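Local coordinates for protein cytochrome c' (PDB 2J8W) that carries a covalently attached high-spin heme c without a sixth iron ligand and belongs to the electron-transport cytochromes, although its exact function is not known, at residues A34-A38 against K39-E43. Residues are numbered along the deposited sequence; the frame is centred on the assembly and turned at random.
Sequences APFDA and KVAAE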
loop_
_atom_site.group_PDB
_atom_site.type_symbol
_atom_site.label_atom_id
_atom_site.label_comp_id
_atom_site.label_asym_id
_atom_site.label_seq_id
_atom_site.Cartn_x
_atom_site.Cartn_y
_atom_site.Cartn_z
ATOM N N ALA A 34 17.049 9.349 -13.479
ATOM C CA ALA A 34 17.825 8.711 -12.410
ATOM C C ALA A 34 18.624 7.605 -13.066
ATOM O O ALA A 34 18.106 6.965 -13.964
ATOM C CB ALA A 34 16.898 8.121 -11.332
ATOM N N PRO A 35 19.845 7.341 -12.570
ATOM C CA PRO A 35 20.599 6.215 -13.139
ATOM C C PRO A 35 19.848 4.907 -12.979
ATOM O O PRO A 35 19.161 4.670 -11.987
ATOM C CB PRO A 35 21.912 6.229 -12.386
ATOM C CG PRO A 35 22.018 7.613 -11.826
ATOM C CD PRO A 35 20.624 8.096 -11.575
ATOM N N PHE A 36 19.989 4.045 -13.969
ATOM C CA PHE A 36 19.359 2.750 -13.921
ATOM C C PHE A 36 20.051 1.841 -12.925
ATOM O O PHE A 36 21.255 1.683 -12.974
ATOM C CB PHE A 36 19.320 2.123 -15.300
ATOM C CG PHE A 36 18.669 0.781 -15.358
ATOM C CD1 PHE A 36 17.327 0.628 -15.053
ATOM C CD2 PHE A 36 19.368 -0.374 -15.751
ATOM C CE1 PHE A 36 16.704 -0.603 -15.119
ATOM C CE2 PHE A 36 18.732 -1.597 -15.836
ATOM C CZ PHE A 36 17.418 -1.712 -15.520
ATOM N N ASP A 37 19.286 1.225 -12.039
ATOM C CA ASP A 37 19.774 0.201 -11.135
ATOM C C ASP A 37 18.739 -0.906 -11.229
ATOM O O ASP A 37 17.578 -0.731 -10.804
ATOM C CB ASP A 37 19.902 0.785 -9.744
ATOM C CG ASP A 37 20.367 -0.203 -8.710
ATOM O OD1 ASP A 37 19.881 -1.319 -8.686
ATOM O OD2 ASP A 37 21.152 0.200 -7.841
ATOM N N ALA A 38 19.117 -2.031 -11.838
ATOM C CA ALA A 38 18.176 -3.101 -12.100
ATOM C C ALA A 38 17.579 -3.693 -10.829
ATOM O O ALA A 38 16.400 -4.067 -10.804
ATOM C CB ALA A 38 18.833 -4.209 -12.956
ATOM N N LYS A 39 18.381 -3.769 -9.778
ATOM C CA LYS A 39 17.884 -4.300 -8.504
ATOM C C LYS A 39 16.809 -3.396 -7.915
ATOM O O LYS A 39 15.765 -3.892 -7.488
ATOM C CB LYS A 39 19.061 -4.483 -7.522
ATOM C CG LYS A 39 18.632 -4.941 -6.142
ATOM C CD LYS A 39 19.819 -5.190 -5.225
ATOM C CE LYS A 39 19.380 -5.662 -3.848
ATOM N NZ LYS A 39 18.837 -4.572 -2.988
ATOM N N VAL A 40 17.081 -2.102 -7.863
ATOM C CA VAL A 40 16.124 -1.152 -7.314
ATOM C C VAL A 40 14.876 -1.078 -8.207
ATOM O O VAL A 40 13.734 -1.076 -7.713
ATOM C CB VAL A 40 16.790 0.207 -7.092
ATOM C CG1 VAL A 40 15.748 1.279 -6.695
ATOM C CG2 VAL A 40 17.902 0.068 -6.027
ATOM N N ALA A 41 15.067 -1.068 -9.523
ATOM C CA ALA A 41 13.924 -1.109 -10.427
ATOM C C ALA A 41 13.066 -2.333 -10.174
ATOM O O ALA A 41 11.825 -2.242 -10.082
ATOM C CB ALA A 41 14.354 -1.049 -11.880
ATOM N N ALA A 42 13.704 -3.485 -10.019
ATOM C CA ALA A 42 12.983 -4.713 -9.780
ATOM C C ALA A 42 12.194 -4.638 -8.463
ATOM O O ALA A 42 11.057 -5.117 -8.372
ATOM C CB ALA A 42 13.959 -5.937 -9.771
ATOM N N GLU A 43 12.799 -4.084 -7.431
ATOM C CA GLU A 43 12.125 -3.960 -6.134
ATOM C C GLU A 43 10.876 -3.072 -6.254
ATOM O O GLU A 43 9.811 -3.381 -5.715
ATOM C CB GLU A 43 13.061 -3.404 -5.067
ATOM C CG GLU A 43 14.169 -4.367 -4.665
ATOM C CD GLU A 43 15.249 -3.702 -3.827
ATOM O OE1 GLU A 43 15.377 -2.480 -3.704
ATOM O OE2 GLU A 43 16.096 -4.478 -3.320
#
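Lys39 is the second residue of the helix that Asp37 caps, and its backbone N lies 3.1 Å from Asp37 OD1. Its own side chain runs away from the cap, extended until a bend at the last torsion (chi4 -76°) brings NZ to Glu43 OE2, one turn on, in a 2.8 Å salt bridge on the syn side of the carboxylate. Val40 donates the capping bond: its N-H points almost straight at Asp37 OD1 (3.0 Å, 170°), meeting the oxygen from above the carboxylate plane. With CG of Asp37 anti to the backbone N (chi1 178°), the carboxylate swings forward beside the helix start, and Val40 CG2 packs on it, 3.7 Å from Asp37 CG. Ala41 N then gives the first main-chain bond of the helix to Asp37 O (2.8 Å), so Asp37 grips the turn with both side chain and backbone; Ala41 CB also touches Phe36 CE1 at 4.0 Å. Ala42 N makes the next helical bond, to Ala38 O. This is a classic N-cap, starting helix 38-52 after the loop from helix 5-30. Met29 of that preceding helix lies against Phe36, Asp37, Val40 and Ala41, while Phe36 stacks edge-to-face with Phe105 at the start of helix 105-126.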